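Local atomic coordinates of tail fiber protein (Pseudomonas aeruginosa, PDB entry 6CL6), a protein that forms the trimeric tail fiber of the R2 pyocin, a contractile injection system, and probably binds receptors on the surface of target Pseudomonas cells. Residues Q88-R102 and R112-G124. Numbering follows the deposited sequence.
Sequences QIATSYNATSEMYVR and REWLPWQRCDIGG
Arg-102 is layered between two indoles. Its CG lies between the backbone N and the carbonyl carbon (chi1 75°), and the chain then runs extended to NE, carrying the guanidinium between them. The guanidinium lies flat on Trp-114, planes 17° apart, with Arg-102 CZ 3.8 Å from the centroid of the six-membered ring, a cation-pi stack. CG and CD lead on the Trp-117 side: Arg-102 CG sits squarely over the six-membered ring of Trp-117, 3.5 Å from its centroid, a CH-pi contact, and Arg-102 NE nears CZ2 of this almost parallel indole. Gln-88 OE1 fixes the guanidinium's rotation, accepting from Arg-102 NE and NH2 in its plane; NH2 also reaches Asn-51. Trp-117 CZ3 packs 3.5 Å from Ala-90 CB, and its NE1 donates to Asn-64 O.

Backbone pairing makes 118-119 the last strand, within this chain, of an antiparallel meander, beside 99-104. Val-101 and Gln-118 form the hydrogen-bonded pair, and Cys-120 N continues to Met-99 O at 2.7 Å.

Asp-121 OD1 receives Met-99 N at 3.1 Å and Arg-119 NE from opposite carboxylate faces; Arg-119 NH2 completes a side-on salt bridge to OD2. Glu-98, salt-bridged to Arg-70, stacks over the Arg-119 guanidinium (planes 26° apart) through charge alone, and its OE1 accepts from Tyr-100 OH.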
ATOM      1  N   GLN A  88     -32.566 -57.173  19.744  1.00  9.75           N
ATOM      2  CA  GLN A  88     -33.234 -57.201  18.458  1.00 10.41           C
ATOM      3  C   GLN A  88     -32.466 -56.454  17.386  1.00 11.83           C
ATOM      4  O   GLN A  88     -31.894 -55.380  17.622  1.00  9.01           O
ATOM      5  CB  GLN A  88     -34.655 -56.616  18.555  1.00 12.23           C
ATOM      6  CG  GLN A  88     -35.595 -57.492  19.322  1.00  8.20           C
ATOM      7  CD  GLN A  88     -37.001 -56.938  19.285  1.00 10.33           C
ATOM      8  OE1 GLN A  88     -37.205 -55.713  19.175  1.00  9.25           O
ATOM      9  NE2 GLN A  88     -37.973 -57.828  19.354  1.00 10.95           N
ATOM     10  N   ILE A  89     -32.437 -57.078  16.208  1.00 11.03           N
ATOM     11  CA  ILE A  89     -31.842 -56.523  15.004  1.00  7.43           C
ATOM     12  C   ILE A  89     -32.938 -56.373  13.963  1.00  9.90           C
ATOM     13  O   ILE A  89     -33.609 -57.355  13.624  1.00 12.59           O
ATOM     14  CB  ILE A  89     -30.723 -57.426  14.442  1.00 10.97           C
ATOM     15  CG1 ILE A  89     -29.614 -57.603  15.458  1.00 14.98           C
ATOM     16  CG2 ILE A  89     -30.232 -56.867  13.110  1.00 11.13           C
ATOM     17  CD1 ILE A  89     -28.698 -58.727  15.153  1.00 11.05           C
ATOM     18  N   ALA A  90     -33.092 -55.169  13.432  1.00 13.68           N
ATOM     19  CA  ALA A  90     -34.119 -54.857  12.451  1.00 11.56           C
ATOM     20  C   ALA A  90     -33.457 -54.545  11.119  1.00 13.19           C
ATOM     21  O   ALA A  90     -32.503 -53.745  11.061  1.00 12.02           O
ATOM     22  CB  ALA A  90     -34.993 -53.693  12.929  1.00 11.43           C
ATOM     23  N   THR A  91     -33.955 -55.169  10.055  1.00  9.25           N
ATOM     24  CA  THR A  91     -33.486 -54.901   8.706  1.00  7.59           C
ATOM     25  C   THR A  91     -34.691 -54.602   7.825  1.00 20.61           C
ATOM     26  O   THR A  91     -35.775 -55.149   8.029  1.00 10.02           O
ATOM     27  CB  THR A  91     -32.681 -56.061   8.148  1.00 11.37           C
ATOM     28  OG1 THR A  91     -33.437 -57.279   8.298  1.00  8.08           O
ATOM     29  CG2 THR A  91     -31.365 -56.181   8.920  1.00 11.88           C
ATOM     30  N   SER A  92     -34.491 -53.715   6.853  1.00 10.77           N
ATOM     31  CA  SER A  92     -35.598 -53.165   6.095  1.00 10.57           C
ATOM     32  C   SER A  92     -36.215 -54.210   5.191  1.00  9.61           C
ATOM     33  O   SER A  92     -35.546 -55.102   4.669  1.00 12.36           O
ATOM     34  CB  SER A  92     -35.113 -51.957   5.264  1.00 16.45           C
ATOM     35  OG  SER A  92     -33.956 -52.318   4.498  1.00 12.82           O
ATOM     36  N   TYR A  93     -37.510 -54.041   4.943  1.00 10.13           N
ATOM     37  CA  TYR A  93     -38.272 -54.907   4.038  1.00  9.29           C
ATOM     38  C   TYR A  93     -38.302 -54.418   2.590  1.00  9.18           C
ATOM     39  O   TYR A  93     -38.549 -55.223   1.682  1.00 10.72           O
ATOM     40  CB  TYR A  93     -39.692 -55.015   4.560  1.00  9.37           C
ATOM     41  CG  TYR A  93     -40.655 -55.882   3.802  1.00 12.00           C
ATOM     42  CD1 TYR A  93     -40.494 -57.256   3.728  1.00  9.53           C
ATOM     43  CD2 TYR A  93     -41.771 -55.325   3.198  1.00 17.47           C
ATOM     44  CE1 TYR A  93     -41.399 -58.044   3.040  1.00  7.38           C
ATOM     45  CE2 TYR A  93     -42.690 -56.104   2.501  1.00 18.56           C
ATOM     46  CZ  TYR A  93     -42.497 -57.454   2.428  1.00 14.70           C
ATOM     47  OH  TYR A  93     -43.419 -58.209   1.745  1.00 14.27           O
ATOM     48  N   ASN A  94     -38.092 -53.124   2.345  1.00 14.50           N
ATOM     49  CA  ASN A  94     -38.212 -52.574   1.007  1.00 14.35           C
ATOM     50  C   ASN A  94     -37.637 -51.160   0.988  1.00 12.17           C
ATOM     51  O   ASN A  94     -37.242 -50.627   2.013  1.00 15.26           O
ATOM     52  CB  ASN A  94     -39.688 -52.557   0.583  1.00 18.04           C
ATOM     53  CG  ASN A  94     -40.506 -51.571   1.380  1.00 15.65           C
ATOM     54  OD1 ASN A  94     -40.647 -51.680   2.587  1.00 20.13           O
ATOM     55  ND2 ASN A  94     -41.066 -50.576   0.692  1.00 16.39           N
ATOM     56  N   ALA A  95     -37.567 -50.587  -0.218  1.00 11.67           N
ATOM     57  CA  ALA A  95     -37.318 -49.174  -0.462  1.00 10.78           C
ATOM     58  C   ALA A  95     -35.870 -48.773  -0.263  1.00 25.73           C
ATOM     59  O   ALA A  95     -35.295 -48.107  -1.139  1.00 13.50           O
ATOM     60  CB  ALA A  95     -38.227 -48.301   0.406  1.00 17.48           C
ATOM     61  N   THR A  96     -35.290 -49.126   0.891  1.00 11.55           N
ATOM     62  CA  THR A  96     -33.879 -48.858   1.175  1.00 10.33           C
ATOM     63  C   THR A  96     -33.289 -50.066   1.895  1.00 20.86           C
ATOM     64  O   THR A  96     -34.019 -50.966   2.330  1.00 21.42           O
ATOM     65  CB  THR A  96     -33.698 -47.619   2.061  1.00 19.07           C
ATOM     66  OG1 THR A  96     -34.262 -47.886   3.344  1.00 17.51           O
ATOM     67  CG2 THR A  96     -34.397 -46.390   1.486  1.00 22.89           C
ATOM     68  N   SER A  97     -31.961 -50.072   2.047  1.00 10.15           N
ATOM     69  CA  SER A  97     -31.226 -51.129   2.758  1.00  9.45           C
ATOM     70  C   SER A  97     -30.710 -50.531   4.058  1.00 16.84           C
ATOM     71  O   SER A  97     -29.703 -49.807   4.060  1.00 12.87           O
ATOM     72  CB  SER A  97     -30.039 -51.653   1.921  1.00 10.07           C
ATOM     73  OG  SER A  97     -30.489 -52.249   0.708  1.00 14.30           O
ATOM     74  N   GLU A  98     -31.420 -50.809   5.157  1.00 13.92           N
ATOM     75  CA  GLU A  98     -31.131 -50.230   6.456  1.00  8.27           C
ATOM     76  C   GLU A  98     -31.138 -51.289   7.545  1.00 17.29           C
ATOM     77  O   GLU A  98     -31.860 -52.281   7.456  1.00 13.69           O
ATOM     78  CB  GLU A  98     -32.157 -49.166   6.841  1.00 11.48           C
ATOM     79  CG  GLU A  98     -32.111 -47.956   5.974  1.00 13.04           C
ATOM     80  CD  GLU A  98     -33.222 -46.964   6.249  1.00 18.22           C
ATOM     81  OE1 GLU A  98     -33.648 -46.811   7.415  1.00 23.79           O
ATOM     82  OE2 GLU A  98     -33.689 -46.358   5.267  1.00 23.86           O
ATOM     83  N   MET A  99     -30.368 -51.021   8.607  1.00 19.24           N
ATOM     84  CA  MET A  99     -30.297 -51.899   9.786  1.00 18.04           C
ATOM     85  C   MET A  99     -30.279 -51.081  11.063  1.00 20.07           C
ATOM     86  O   MET A  99     -29.625 -50.024  11.130  1.00 12.91           O
ATOM     87  CB  MET A  99     -29.030 -52.768   9.744  1.00  8.83           C
ATOM     88  CG  MET A  99     -28.847 -53.694  10.945  1.00 10.58           C
ATOM     89  SD  MET A  99     -27.255 -54.580  10.962  1.00 12.01           S
ATOM     90  CE  MET A  99     -27.463 -55.624   9.536  1.00 23.02           C
ATOM     91  N   TYR A 100     -30.973 -51.601  12.081  1.00  7.46           N
ATOM     92  CA  TYR A 100     -31.070 -51.023  13.408  1.00  9.33           C
ATOM     93  C   TYR A 100     -30.883 -52.124  14.452  1.00 14.90           C
ATOM     94  O   TYR A 100     -31.104 -53.305  14.177  1.00 11.84           O
ATOM     95  CB  TYR A 100     -32.437 -50.336  13.637  1.00 11.08           C
ATOM     96  CG  TYR A 100     -32.668 -49.198  12.687  1.00 15.30           C
ATOM     97  CD1 TYR A 100     -33.076 -49.438  11.373  1.00 10.71           C
ATOM     98  CD2 TYR A 100     -32.491 -47.862  13.100  1.00 13.49           C
ATOM     99  CE1 TYR A 100     -33.283 -48.394  10.482  1.00 14.45           C
ATOM    100  CE2 TYR A 100     -32.707 -46.815  12.214  1.00 16.81           C
ATOM    101  CZ  TYR A 100     -33.094 -47.096  10.900  1.00 17.94           C
ATOM    102  OH  TYR A 100     -33.277 -46.079   9.998  1.00 14.04           O
ATOM    103  N   VAL A 101     -30.514 -51.715  15.664  1.00 15.16           N
ATOM    104  CA  VAL A 101     -30.359 -52.632  16.793  1.00 18.28           C
ATOM    105  C   VAL A 101     -30.945 -51.989  18.041  1.00 12.39           C
ATOM    106  O   VAL A 101     -30.902 -50.755  18.210  1.00 14.50           O
ATOM    107  CB  VAL A 101     -28.873 -53.019  16.991  1.00 11.18           C
ATOM    108  CG1 VAL A 101     -28.064 -51.791  17.445  1.00 14.53           C
ATOM    109  CG2 VAL A 101     -28.749 -54.142  17.993  1.00 10.29           C
ATOM    110  N   ARG A 102     -31.531 -52.830  18.912  1.00  8.06           N
ATOM    111  CA  ARG A 102     -32.007 -52.361  20.229  1.00  9.07           C
ATOM    112  C   ARG A 102     -31.964 -53.511  21.244  1.00 17.59           C
ATOM    113  O   ARG A 102     -31.549 -54.642  20.945  1.00 10.22           O
ATOM    114  CB  ARG A 102     -33.395 -51.739  20.173  1.00 10.41           C
ATOM    115  CG  ARG A 102     -34.557 -52.703  20.024  1.00  8.53           C
ATOM    116  CD  ARG A 102     -35.886 -52.036  20.290  1.00 15.56           C
ATOM    117  NE  ARG A 102     -36.974 -52.994  20.118  1.00 12.52           N
ATOM    118  CZ  ARG A 102     -38.228 -52.767  20.416  1.00 20.03           C
ATOM    119  NH1 ARG A 102     -38.595 -51.592  20.870  1.00 14.00           N
ATOM    120  NH2 ARG A 102     -39.120 -53.718  20.238  1.00 13.35           N
ATOM    121  N   ARG A 112     -40.403 -55.931  30.377  1.00 13.87           N
ATOM    122  CA  ARG A 112     -39.352 -55.420  29.503  1.00 10.04           C
ATOM    123  C   ARG A 112     -39.225 -53.901  29.588  1.00 15.49           C
ATOM    124  O   ARG A 112     -40.190 -53.169  29.823  1.00 19.24           O
ATOM    125  CB  ARG A 112     -39.643 -55.834  28.070  1.00 23.95           C
ATOM    126  CG  ARG A 112     -39.432 -57.312  27.897  1.00 16.48           C
ATOM    127  CD  ARG A 112     -39.687 -57.764  26.535  1.00 15.38           C
ATOM    128  NE  ARG A 112     -39.238 -59.143  26.374  1.00 15.38           N
ATOM    129  CZ  ARG A 112     -39.624 -59.946  25.390  1.00 11.19           C
ATOM    130  NH1 ARG A 112     -40.466 -59.523  24.481  1.00 11.93           N
ATOM    131  NH2 ARG A 112     -39.164 -61.192  25.346  1.00 10.18           N
ATOM    132  N   GLU A 113     -38.001 -53.442  29.421  1.00 13.42           N
ATOM    133  CA  GLU A 113     -37.667 -52.020  29.348  1.00 16.14           C
ATOM    134  C   GLU A 113     -36.812 -51.850  28.101  1.00 16.66           C
ATOM    135  O   GLU A 113     -35.602 -52.055  28.150  1.00 18.48           O
ATOM    136  CB  GLU A 113     -36.908 -51.572  30.594  1.00 16.46           C
ATOM    137  CG  GLU A 113     -37.741 -51.689  31.873  1.00 24.35           C
ATOM    138  CD  GLU A 113     -36.951 -51.255  33.101  1.00 28.22           C
ATOM    139  OE1 GLU A 113     -36.050 -50.396  32.951  1.00 34.37           O
ATOM    140  OE2 GLU A 113     -37.209 -51.786  34.194  1.00 35.73           O
ATOM    141  N   TRP A 114     -37.442 -51.481  26.986  1.00 16.27           N
ATOM    142  CA  TRP A 114     -36.754 -51.392  25.707  1.00 12.72           C
ATOM    143  C   TRP A 114     -35.984 -50.085  25.607  1.00 17.13           C
ATOM    144  O   TRP A 114     -36.491 -49.026  25.978  1.00 17.03           O
ATOM    145  CB  TRP A 114     -37.746 -51.479  24.563  1.00 17.21           C
ATOM    146  CG  TRP A 114     -38.333 -52.855  24.402  1.00 10.67           C
ATOM    147  CD1 TRP A 114     -39.539 -53.292  24.875  1.00 16.76           C
ATOM    148  CD2 TRP A 114     -37.731 -53.949  23.744  1.00 11.89           C
ATOM    149  NE1 TRP A 114     -39.705 -54.614  24.550  1.00 13.11           N
ATOM    150  CE2 TRP A 114     -38.611 -55.040  23.849  1.00 11.65           C
ATOM    151  CE3 TRP A 114     -36.513 -54.129  23.084  1.00  9.77           C
ATOM    152  CZ2 TRP A 114     -38.315 -56.280  23.301  1.00 11.02           C
ATOM    153  CZ3 TRP A 114     -36.220 -55.364  22.537  1.00 15.65           C
ATOM    154  CH2 TRP A 114     -37.120 -56.416  22.644  1.00  8.84           C
ATOM    155  N   LEU A 115     -34.758 -50.164  25.139  1.00 17.93           N
ATOM    156  CA  LEU A 115     -34.058 -48.933  24.793  1.00 12.16           C
ATOM    157  C   LEU A 115     -34.399 -48.532  23.370  1.00 17.46           C
ATOM    158  O   LEU A 115     -34.937 -49.331  22.603  1.00 17.13           O
ATOM    159  CB  LEU A 115     -32.582 -49.120  24.966  1.00  9.27           C
ATOM    160  CG  LEU A 115     -32.086 -49.628  26.304  1.00 17.39           C
ATOM    161  CD1 LEU A 115     -30.566 -49.622  26.328  1.00 21.23           C
ATOM    162  CD2 LEU A 115     -32.673 -48.790  27.472  1.00 16.61           C
ATOM    163  N   PRO A 116     -34.166 -47.270  22.995  1.00 20.84           N
ATOM    164  CA  PRO A 116     -34.482 -46.848  21.632  1.00 20.94           C
ATOM    165  C   PRO A 116     -33.610 -47.555  20.611  1.00 10.47           C
ATOM    166  O   PRO A 116     -32.470 -47.955  20.880  1.00 16.89           O
ATOM    167  CB  PRO A 116     -34.185 -45.337  21.637  1.00 25.45           C
ATOM    168  CG  PRO A 116     -34.141 -44.954  23.065  1.00 25.25           C
ATOM    169  CD  PRO A 116     -33.640 -46.153  23.799  1.00 17.29           C
ATOM    170  N   TRP A 117     -34.160 -47.700  19.402  1.00 12.97           N
ATOM    171  CA  TRP A 117     -33.391 -48.282  18.316  1.00  8.61           C
ATOM    172  C   TRP A 117     -32.181 -47.418  17.973  1.00 14.57           C
ATOM    173  O   TRP A 117     -32.254 -46.186  17.937  1.00 12.06           O
ATOM    174  CB  TRP A 117     -34.279 -48.423  17.085  1.00 11.36           C
ATOM    175  CG  TRP A 117     -35.324 -49.428  17.162  1.00 17.15           C
ATOM    176  CD1 TRP A 117     -36.616 -49.228  17.488  1.00 12.61           C
ATOM    177  CD2 TRP A 117     -35.187 -50.829  16.883  1.00 10.97           C
ATOM    178  NE1 TRP A 117     -37.307 -50.401  17.431  1.00 15.39           N
ATOM    179  CE2 TRP A 117     -36.453 -51.407  17.054  1.00 11.11           C
ATOM    180  CE3 TRP A 117     -34.118 -51.641  16.526  1.00 10.64           C
ATOM    181  CZ2 TRP A 117     -36.687 -52.748  16.875  1.00  8.46           C
ATOM    182  CZ3 TRP A 117     -34.353 -52.993  16.335  1.00 11.36           C
ATOM    183  CH2 TRP A 117     -35.632 -53.532  16.526  1.00  8.23           C
ATOM    184  N   GLN A 118     -31.060 -48.079  17.718  1.00 14.73           N
ATOM    185  CA  GLN A 118     -29.842 -47.438  17.265  1.00 12.83           C
ATOM    186  C   GLN A 118     -29.568 -47.877  15.832  1.00 18.23           C
ATOM    187  O   GLN A 118     -29.685 -49.061  15.476  1.00 12.65           O
ATOM    188  CB  GLN A 118     -28.678 -47.829  18.173  1.00 11.53           C
ATOM    189  CG  GLN A 118     -27.285 -47.408  17.730  1.00 16.75           C
ATOM    190  CD  GLN A 118     -27.076 -45.904  17.706  1.00 19.15           C
ATOM    191  OE1 GLN A 118     -27.553 -45.212  16.818  1.00 32.12           O
ATOM    192  NE2 GLN A 118     -26.422 -45.388  18.726  1.00 33.88           N
ATOM    193  N   ARG A 119     -29.197 -46.930  14.997  1.00 11.91           N
ATOM    194  CA  ARG A 119     -28.963 -47.247  13.603  1.00 10.74           C
ATOM    195  C   ARG A 119     -27.603 -47.903  13.415  1.00  8.72           C
ATOM    196  O   ARG A 119     -26.620 -47.494  14.030  1.00 12.06           O
ATOM    197  CB  ARG A 119     -29.005 -45.979  12.739  1.00 20.13           C
ATOM    198  CG  ARG A 119     -28.906 -46.315  11.289  1.00 17.97           C
ATOM    199  CD  ARG A 119     -29.797 -45.445  10.478  1.00 30.19           C
ATOM    200  NE  ARG A 119     -29.640 -45.709   9.055  1.00 18.98           N
ATOM    201  CZ  ARG A 119     -29.968 -44.838   8.107  1.00 16.32           C
ATOM    202  NH1 ARG A 119     -30.452 -43.659   8.459  1.00 18.74           N
ATOM    203  NH2 ARG A 119     -29.802 -45.141   6.819  1.00 20.45           N
ATOM    204  N   CYS A 120     -27.550 -48.904  12.521  1.00 12.08           N
ATOM    205  CA  CYS A 120     -26.317 -49.609  12.226  1.00  8.72           C
ATOM    206  C   CYS A 120     -25.732 -49.276  10.868  1.00 12.55           C
ATOM    207  O   CYS A 120     -24.527 -49.058  10.770  1.00 27.79           O
ATOM    208  CB  CYS A 120     -26.545 -51.122  12.318  1.00 15.33           C
ATOM    209  SG  CYS A 120     -26.993 -51.656  13.971  1.00 20.23           S
ATOM    210  N   ASP A 121     -26.533 -49.201   9.815  1.00 12.78           N
ATOM    211  CA  ASP A 121     -25.966 -48.952   8.514  1.00 16.66           C
ATOM    212  C   ASP A 121     -25.381 -47.522   8.465  1.00 13.87           C
ATOM    213  O   ASP A 121     -25.828 -46.613   9.159  1.00 15.21           O
ATOM    214  CB  ASP A 121     -27.005 -49.168   7.433  1.00 13.59           C
ATOM    215  CG  ASP A 121     -28.091 -48.119   7.429  1.00 25.21           C
ATOM    216  OD1 ASP A 121     -29.078 -48.273   8.195  1.00 16.13           O
ATOM    217  OD2 ASP A 121     -27.951 -47.131   6.684  1.00 20.53           O
ATOM    218  N   ILE A 122     -24.359 -47.346   7.634  1.00 17.19           N
ATOM    219  CA  ILE A 122     -23.595 -46.092   7.621  1.00 12.82           C
ATOM    220  C   ILE A 122     -24.369 -44.955   6.952  1.00  9.96           C
ATOM    221  O   ILE A 122     -23.873 -43.801   6.867  1.00 13.61           O
ATOM    222  CB  ILE A 122     -22.223 -46.305   6.941  1.00 14.05           C
ATOM    223  CG1 ILE A 122     -22.370 -46.583   5.450  1.00 14.82           C
ATOM    224  CG2 ILE A 122     -21.432 -47.437   7.612  1.00 17.11           C
ATOM    225  CD1 ILE A 122     -21.029 -46.655   4.719  1.00 23.83           C
ATOM    226  N   GLY A 123     -25.566 -45.253   6.462  1.00 13.97           N
ATOM    227  CA  GLY A 123     -26.496 -44.224   6.024  1.00 23.37           C
ATOM    228  C   GLY A 123     -26.787 -43.156   7.076  1.00 15.77           C
ATOM    229  O   GLY A 123     -27.230 -42.048   6.758  1.00 16.96           O
ATOM    230  N   GLY A 124     -26.553 -43.468   8.332  1.00 11.84           N
ATOM    231  CA  GLY A 124     -26.761 -42.521   9.392  1.00  9.38           C
ATOM    232  C   GLY A 124     -25.534 -41.718   9.788  1.00 12.51           C
ATOM    233  O   GLY A 124     -25.552 -40.988  10.786  1.00  8.70           O
TER
HETATM  234  O   HOH W   1     -29.023 -47.211   3.561  1.00 25.44           O
HETATM  235  O   HOH W   2     -37.200 -49.193  21.441  1.00 14.02           O